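Local atomic coordinates of probable glucarate dehydratase (Mycobacterium smegmatis str. MC2 155, PDB entry 3VDG), a protein that probably catalyses the metal-dependent dehydration of glucarate, as a member of the enolase superfamily. Residues 25-37 / 85-98. Numbering follows the deposited sequence. Where two conformers were deposited one is given.
Sequences HNRIRITGARVTP and LQAAAHAIVGRSVF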
ATOM      1  N   HIS A  25      -0.597  -6.861  29.690  1.00 21.42           N
ATOM      2  CA  HIS A  25      -0.648  -5.528  29.064  1.00 22.49           C
ATOM      3  C   HIS A  25      -1.110  -5.597  27.654  1.00 25.60           C
ATOM      4  O   HIS A  25      -0.848  -4.682  26.868  1.00 22.49           O
ATOM      5  CB  HIS A  25       0.699  -4.815  29.148  1.00 19.67           C
ATOM      6  CG  HIS A  25       1.258  -4.773  30.544  1.00 22.81           C
ATOM      7  ND1 HIS A  25       2.277  -5.574  30.948  1.00 25.50           N
ATOM      8  CD2 HIS A  25       0.873  -4.027  31.663  1.00 23.04           C
ATOM      9  CE1 HIS A  25       2.542  -5.339  32.255  1.00 26.11           C
ATOM     10  NE2 HIS A  25       1.688  -4.390  32.690  1.00 22.78           N
ATOM     11  N   ASN A  26      -1.816  -6.680  27.327  1.00 21.42           N
ATOM     12  CA  ASN A  26      -2.312  -6.905  25.974  1.00 27.46           C
ATOM     13  C   ASN A  26      -1.168  -6.799  24.957  1.00 28.76           C
ATOM     14  O   ASN A  26      -1.343  -6.334  23.812  1.00 25.05           O
ATOM     15  CB  ASN A  26      -3.415  -5.908  25.638  1.00 23.67           C
ATOM     16  CG  ASN A  26      -4.153  -6.280  24.368  1.00 28.62           C
ATOM     17  OD1 ASN A  26      -4.274  -7.460  24.046  1.00 27.14           O
ATOM     18  ND2 ASN A  26      -4.628  -5.274  23.626  1.00 27.30           N
ATOM     19  N   ARG A  27       0.002  -7.259  25.380  1.00 20.35           N
ATOM     20  CA  ARG A  27       1.233  -7.076  24.607  1.00 21.34           C
ATOM     21  C   ARG A  27       1.865  -8.414  24.239  1.00 27.68           C
ATOM     22  O   ARG A  27       1.967  -9.329  25.075  1.00 21.61           O
ATOM     23  CB  ARG A  27       2.234  -6.218  25.415  1.00 19.52           C
ATOM     24  CG  ARG A  27       3.609  -6.045  24.759  1.00 22.98           C
ATOM     25  CD  ARG A  27       4.376  -4.876  25.380  1.00 24.09           C
ATOM     26  NE  ARG A  27       5.738  -4.740  24.848  1.00 23.79           N
ATOM     27  CZ  ARG A  27       6.035  -4.084  23.725  1.00 27.69           C
ATOM     28  NH1 ARG A  27       5.073  -3.488  23.018  1.00 21.71           N
ATOM     29  NH2 ARG A  27       7.293  -4.009  23.313  1.00 23.47           N
ATOM     30  N   ILE A  28       2.266  -8.535  22.977  1.00 17.73           N
ATOM     31  CA  ILE A  28       3.014  -9.715  22.520  1.00 16.29           C
ATOM     32  C   ILE A  28       4.222  -9.242  21.726  1.00 20.41           C
ATOM     33  O   ILE A  28       4.098  -8.633  20.664  1.00 21.62           O
ATOM     34  CB  ILE A  28       2.147 -10.697  21.710  1.00 22.93           C
ATOM     35  CG1 ILE A  28       3.023 -11.785  21.060  1.00 18.56           C
ATOM     36  CG2 ILE A  28       1.267  -9.963  20.698  1.00 23.51           C
ATOM     37  CD1 ILE A  28       2.183 -12.913  20.499  1.00 22.40           C
ATOM     38  N   ARG A  29       5.396  -9.488  22.270  1.00 18.00           N
ATOM     39  CA  ARG A  29       6.580  -8.855  21.760  1.00 20.28           C
ATOM     40  C   ARG A  29       7.703  -9.871  21.574  1.00 21.54           C
ATOM     41  O   ARG A  29       7.672 -10.983  22.122  1.00 22.61           O
ATOM     42  CB  ARG A  29       7.002  -7.693  22.669  1.00 23.56           C
ATOM     43  CG  ARG A  29       7.304  -8.089  24.114  1.00 29.10           C
ATOM     44  CD  ARG A  29       8.756  -8.532  24.264  1.00 29.57           C
ATOM     45  NE  ARG A  29       9.130  -8.732  25.666  1.00 27.17           N
ATOM     46  CZ  ARG A  29      10.369  -8.973  26.082  1.00 30.92           C
ATOM     47  NH1 ARG A  29      11.377  -9.035  25.208  1.00 25.72           N
ATOM     48  NH2 ARG A  29      10.615  -9.113  27.377  1.00 32.75           N
ATOM     49  N   ILE A  30       8.689  -9.477  20.792  1.00 22.22           N
ATOM     50  CA  ILE A  30       9.755 -10.369  20.388  1.00 23.59           C
ATOM     51  C   ILE A  30      10.757 -10.551  21.529  1.00 20.84           C
ATOM     52  O   ILE A  30      11.172  -9.564  22.147  1.00 21.96           O
ATOM     53  CB  ILE A  30      10.481  -9.760  19.164  1.00 21.48           C
ATOM     54  CG1 ILE A  30       9.521  -9.741  17.958  1.00 19.81           C
ATOM     55  CG2 ILE A  30      11.783 -10.523  18.877  1.00 18.64           C
ATOM     56  CD1 ILE A  30       9.937  -8.775  16.851  1.00 18.72           C
ATOM     57  N   THR A  31      11.148 -11.801  21.792  1.00 21.63           N
ATOM     58  CA  THR A  31      12.168 -12.076  22.804  1.00 25.50           C
ATOM     59  C   THR A  31      13.502 -12.479  22.164  1.00 33.67           C
ATOM     60  O   THR A  31      14.545 -12.408  22.790  1.00 25.65           O
ATOM     61  CB  THR A  31      11.710 -13.167  23.785  1.00 31.96           C
ATOM     62  OG1 THR A  31      11.334 -14.335  23.051  1.00 25.95           O
ATOM     63  CG2 THR A  31      10.514 -12.671  24.636  1.00 27.29           C
ATOM     64  N   GLY A  32      13.474 -12.878  20.899  1.00 23.62           N
ATOM     65  CA  GLY A  32      14.693 -13.317  20.225  1.00 23.29           C
ATOM     66  C   GLY A  32      14.350 -13.944  18.890  1.00 26.91           C
ATOM     67  O   GLY A  32      13.174 -14.133  18.574  1.00 24.14           O
ATOM     68  N   ALA A  33      15.375 -14.231  18.090  1.00 23.58           N
ATOM     69  CA  ALA A  33      15.194 -14.970  16.849  1.00 26.93           C
ATOM     70  C   ALA A  33      16.293 -16.014  16.717  1.00 33.38           C
ATOM     71  O   ALA A  33      17.455 -15.755  17.029  1.00 29.38           O
ATOM     72  CB  ALA A  33      15.239 -14.033  15.663  1.00 21.22           C
ATOM     73  N   ARG A  34      15.911 -17.195  16.262  1.00 21.19           N
ATOM     74  CA  ARG A  34      16.858 -18.249  15.913  1.00 24.39           C
ATOM     75  C   ARG A  34      16.941 -18.301  14.387  1.00 28.41           C
ATOM     76  O   ARG A  34      15.929 -18.514  13.725  1.00 26.89           O
ATOM     77  CB  ARG A  34      16.344 -19.585  16.454  1.00 25.84           C
ATOM     78  CG  ARG A  34      16.363 -19.637  17.982  1.00 28.40           C
ATOM     79  CD  ARG A  34      15.605 -20.840  18.493  1.00 32.86           C
ATOM     80  NE  ARG A  34      14.162 -20.639  18.441  1.00 31.61           N
ATOM     81  CZ  ARG A  34      13.292 -21.640  18.338  1.00 31.05           C
ATOM     82  NH1 ARG A  34      13.729 -22.888  18.273  1.00 29.88           N
ATOM     83  NH2 ARG A  34      11.995 -21.405  18.300  1.00 28.76           N
ATOM     84  N   VAL A  35      18.134 -18.069  13.846  1.00 24.57           N
ATOM     85  CA  VAL A  35      18.378 -18.120  12.400  1.00 25.00           C
ATOM     86  C   VAL A  35      19.158 -19.403  12.063  1.00 25.34           C
ATOM     87  O   VAL A  35      20.263 -19.600  12.560  1.00 25.04           O
ATOM     88  CB  VAL A  35      19.202 -16.898  11.929  1.00 24.61           C
ATOM     89  CG1 VAL A  35      19.400 -16.933  10.409  1.00 23.05           C
ATOM     90  CG2 VAL A  35      18.540 -15.602  12.365  1.00 23.54           C
ATOM     91  N   THR A  36      18.580 -20.271  11.236  1.00 23.84           N
ATOM     92  CA  THR A  36      19.185 -21.561  10.905  1.00 22.90           C
ATOM     93  C   THR A  36      19.451 -21.657   9.401  1.00 27.37           C
ATOM     94  O   THR A  36      18.513 -21.793   8.610  1.00 22.11           O
ATOM     95  CB  THR A  36      18.249 -22.732  11.287  1.00 25.12           C
ATOM     96  OG1 THR A  36      17.869 -22.607  12.661  1.00 26.58           O
ATOM     97  CG2 THR A  36      18.941 -24.089  11.090  1.00 23.64           C
ATOM     98  N   PRO A  37      20.731 -21.604   8.997  1.00 24.83           N
ATOM     99  CA  PRO A  37      20.991 -21.813   7.563  1.00 26.93           C
ATOM    100  C   PRO A  37      20.788 -23.282   7.176  1.00 28.29           C
ATOM    101  O   PRO A  37      21.114 -24.175   7.953  1.00 26.75           O
ATOM    102  CB  PRO A  37      22.451 -21.328   7.379  1.00 25.93           C
ATOM    103  CG  PRO A  37      23.045 -21.267   8.749  1.00 36.04           C
ATOM    104  CD  PRO A  37      21.931 -21.211   9.765  1.00 27.90           C
ATOM    105  N   LEU A  85      21.275 -10.500   9.334  1.00 21.20           N
ATOM    106  CA  LEU A  85      20.097 -11.049   9.992  1.00 21.81           C
ATOM    107  C   LEU A  85      20.328 -11.081  11.510  1.00 28.05           C
ATOM    108  O   LEU A  85      19.415 -10.805  12.281  1.00 22.55           O
ATOM    109  CB  LEU A  85      19.778 -12.447   9.481  1.00 23.27           C
ATOM    110  CG  LEU A  85      19.309 -12.550   8.030  1.00 26.01           C
ATOM    111  CD1 LEU A  85      19.203 -14.015   7.627  1.00 17.70           C
ATOM    112  CD2 LEU A  85      17.981 -11.827   7.852  1.00 24.53           C
ATOM    113  N   GLN A  86      21.530 -11.409  11.925  1.00 23.41           N
ATOM    114  CA  GLN A  86      21.864 -11.454  13.366  0.50 25.62           C
ATOM    115  C   GLN A  86      21.792 -10.053  13.956  1.00 23.75           C
ATOM    116  O   GLN A  86      21.268  -9.883  14.993  1.00 28.42           O
ATOM    117  CB  GLN A  86      23.257 -12.061  13.596  0.50 24.92           C
ATOM    118  CG  GLN A  86      23.310 -13.559  13.356  0.50 34.52           C
ATOM    119  CD  GLN A  86      22.418 -14.322  14.319  0.50 39.52           C
ATOM    120  OE1 GLN A  86      22.328 -13.979  15.499  0.50 57.35           O
ATOM    121  NE2 GLN A  86      21.754 -15.355  13.823  0.50 21.89           N
ATOM    122  N   ALA A  87      22.303  -9.059  13.264  1.00 26.00           N
ATOM    123  CA  ALA A  87      22.234  -7.686  13.751  1.00 25.16           C
ATOM    124  C   ALA A  87      20.766  -7.188  13.845  1.00 26.85           C
ATOM    125  O   ALA A  87      20.395  -6.488  14.787  1.00 26.66           O
ATOM    126  CB  ALA A  87      23.068  -6.767  12.869  1.00 28.62           C
ATOM    127  N   ALA A  88      19.941  -7.588  12.885  1.00 24.87           N
ATOM    128  CA  ALA A  88      18.525  -7.222  12.861  1.00 23.78           C
ATOM    129  C   ALA A  88      17.812  -7.857  14.032  1.00 20.63           C
ATOM    130  O   ALA A  88      17.037  -7.207  14.729  1.00 24.62           O
ATOM    131  CB  ALA A  88      17.875  -7.691  11.553  1.00 19.41           C
ATOM    132  N   ALA A  89      18.052  -9.146  14.223  1.00 21.68           N
ATOM    133  CA  ALA A  89      17.423  -9.879  15.321  1.00 22.00           C
ATOM    134  C   ALA A  89      17.710  -9.190  16.652  1.00 32.20           C
ATOM    135  O   ALA A  89      16.812  -9.034  17.489  1.00 28.26           O
ATOM    136  CB  ALA A  89      17.922 -11.317  15.349  1.00 23.51           C
ATOM    137  N   HIS A  90      18.955  -8.769  16.855  1.00 27.10           N
ATOM    138  CA  HIS A  90      19.332  -8.114  18.112  0.50 27.05           C
ATOM    139  C   HIS A  90      18.616  -6.798  18.268  1.00 28.08           C
ATOM    140  O   HIS A  90      18.136  -6.448  19.358  1.00 24.71           O
ATOM    141  CB  HIS A  90      20.851  -7.917  18.188  0.50 29.24           C
ATOM    142  CG  HIS A  90      21.314  -7.203  19.439  0.50 32.95           C
ATOM    143  ND1 HIS A  90      21.390  -7.817  20.638  0.50 36.69           N
ATOM    144  CD2 HIS A  90      21.740  -5.891  19.641  0.50 41.33           C
ATOM    145  CE1 HIS A  90      21.831  -6.942  21.561  0.50 33.98           C
ATOM    146  NE2 HIS A  90      22.043  -5.764  20.951  0.50 36.60           N
ATOM    147  N   ALA A  91      18.504  -6.055  17.172  1.00 22.57           N
ATOM    148  CA  ALA A  91      17.881  -4.724  17.189  1.00 20.78           C
ATOM    149  C   ALA A  91      16.384  -4.719  17.510  1.00 25.84           C
ATOM    150  O   ALA A  91      15.837  -3.700  17.945  1.00 23.76           O
ATOM    151  CB  ALA A  91      18.104  -4.028  15.839  1.00 23.41           C
ATOM    152  N   ILE A  92      15.699  -5.823  17.261  1.00 18.14           N
ATOM    153  CA  ILE A  92      14.227  -5.788  17.376  1.00 23.83           C
ATOM    154  C   ILE A  92      13.692  -6.525  18.591  1.00 27.12           C
ATOM    155  O   ILE A  92      12.488  -6.581  18.788  1.00 19.47           O
ATOM    156  CB  ILE A  92      13.528  -6.307  16.104  1.00 20.57           C
ATOM    157  CG1 ILE A  92      13.862  -7.774  15.884  1.00 20.25           C
ATOM    158  CG2 ILE A  92      13.997  -5.495  14.908  1.00 20.13           C
ATOM    159  CD1 ILE A  92      13.127  -8.369  14.686  1.00 27.82           C
ATOM    160  N   VAL A  93      14.577  -7.082  19.415  1.00 22.11           N
ATOM    161  CA  VAL A  93      14.117  -7.655  20.687  1.00 19.92           C
ATOM    162  C   VAL A  93      13.381  -6.580  21.499  1.00 24.91           C
ATOM    163  O   VAL A  93      13.822  -5.427  21.583  1.00 25.10           O
ATOM    164  CB  VAL A  93      15.291  -8.262  21.499  1.00 25.13           C
ATOM    165  CG1 VAL A  93      14.830  -8.672  22.894  1.00 30.10           C
ATOM    166  CG2 VAL A  93      15.870  -9.458  20.754  1.00 22.12           C
ATOM    167  N   GLY A  94      12.236  -6.950  22.069  1.00 21.91           N
ATOM    168  CA  GLY A  94      11.466  -5.996  22.839  1.00 22.61           C
ATOM    169  C   GLY A  94      10.496  -5.176  22.002  1.00 24.84           C
ATOM    170  O   GLY A  94      10.080  -4.112  22.429  1.00 25.17           O
ATOM    171  N   ARG A  95      10.120  -5.656  20.814  1.00 23.55           N
ATOM    172  CA  ARG A  95       9.161  -4.909  19.980  1.00 22.60           C
ATOM    173  C   ARG A  95       7.934  -5.761  19.694  1.00 22.98           C
ATOM    174  O   ARG A  95       8.052  -6.956  19.464  1.00 19.95           O
ATOM    175  CB  ARG A  95       9.798  -4.474  18.656  1.00 22.23           C
ATOM    176  CG  ARG A  95      11.035  -3.613  18.841  1.00 23.34           C
ATOM    177  CD  ARG A  95      10.674  -2.267  19.478  1.00 21.16           C
ATOM    178  NE  ARG A  95      11.873  -1.574  19.932  1.00 24.90           N
ATOM    179  CZ  ARG A  95      11.880  -0.325  20.381  1.00 28.57           C
ATOM    180  NH1 ARG A  95      10.753   0.358  20.439  1.00 26.07           N
ATOM    181  NH2 ARG A  95      13.013   0.237  20.759  1.00 26.30           N
ATOM    182  N   SER A  96       6.752  -5.146  19.715  1.00 19.86           N
ATOM    183  CA  SER A  96       5.495  -5.830  19.414  0.50 17.66           C
ATOM    184  C   SER A  96       5.521  -6.403  18.004  1.00 22.79           C
ATOM    185  O   SER A  96       5.977  -5.724  17.096  1.00 19.85           O
ATOM    186  CB  SER A  96       4.341  -4.838  19.481  0.50 11.34           C
ATOM    187  OG  SER A  96       3.144  -5.440  19.012  0.50  5.94           O
ATOM    188  N   VAL A  97       4.980  -7.601  17.806  1.00 20.97           N
ATOM    189  CA  VAL A  97       4.955  -8.196  16.465  1.00 18.86           C
ATOM    190  C   VAL A  97       3.955  -7.475  15.578  1.00 21.87           C
ATOM    191  O   VAL A  97       3.927  -7.726  14.386  1.00 17.49           O
ATOM    192  CB  VAL A  97       4.601  -9.710  16.480  1.00 19.82           C
ATOM    193  CG1 VAL A  97       5.687 -10.516  17.195  1.00 20.11           C
ATOM    194  CG2 VAL A  97       3.239  -9.959  17.123  1.00 18.35           C
ATOM    195  N   PHE A  98       3.121  -6.604  16.155  1.00 18.80           N
ATOM    196  CA  PHE A  98       2.208  -5.788  15.350  1.00 19.93           C
ATOM    197  C   PHE A  98       2.859  -4.472  14.909  1.00 25.39           C
ATOM    198  O   PHE A  98       2.318  -3.750  14.065  1.00 23.87           O
ATOM    199  CB  PHE A  98       0.911  -5.501  16.123  1.00 16.41           C
ATOM    200  CG  PHE A  98       0.026  -6.709  16.274  1.00 18.37           C
ATOM    201  CD1 PHE A  98      -0.941  -7.001  15.315  1.00 15.55           C
ATOM    202  CD2 PHE A  98       0.165  -7.561  17.366  1.00 19.27           C
ATOM    203  CE1 PHE A  98      -1.755  -8.110  15.434  1.00 15.65           C
ATOM    204  CE2 PHE A  98      -0.643  -8.681  17.487  1.00 15.75           C
ATOM    205  CZ  PHE A  98      -1.604  -8.959  16.525  1.00 17.65           C
TER
HETATM  206  O   HOH W   1       1.773  -6.246  21.379  1.00 19.06           O
HETATM  207  O   HOH W   2      19.680 -14.288  16.313  1.00 53.36           O
HETATM  208  O   HOH W   3      20.451 -17.524  15.436  1.00 34.44           O
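The Arg27 guanidinium carries Arg29 CB over one face and meets the Gly94 carbonyl at its edge, NH2 to O 2.9 Å, although the angle is too poor for a hydrogen bond. Thr31 CG2 lies over a face of the Arg29 guanidinium, with Val93 CG1 at the edge; the ring of Phe98 receives Ile28 CG2 edge-on, at CE2. Ile30 O is gripped from opposite faces of its carbonyl plane by Gly94 N (2.8 Å, 168° at the hydrogen) and Arg29 NH1 (3.1 Å). Ile30 N in turn donates to Arg95 O, and Val97 N to Ile28 O (3.2 Å), evidence of a single bridge joining Arg29 and Ser96 just after the type II turn Ile92-Arg95. With CG1 beside its backbone N (chi1 -67°) and the chain extended beyond it, Ile30 brings CD1 to 3.9 Å from Ile92 CD1. Further along, Ala33 CB abuts Ala89 CB at 3.8 Å. Strand 30-37 and helix 85-92 run antiparallel (167°), their axes 7.6 Å apart. The helix thus packs against strand 30-41, one of the two outer strands of the three-stranded antiparallel sheet, consistent with the enolase-type N-terminal capping domain; strand 55-65 pairs alongside, Ile30 and Ile92 both touch Ile103 of helix 100-111, and Ile28 touches Val146 of helix 131-151.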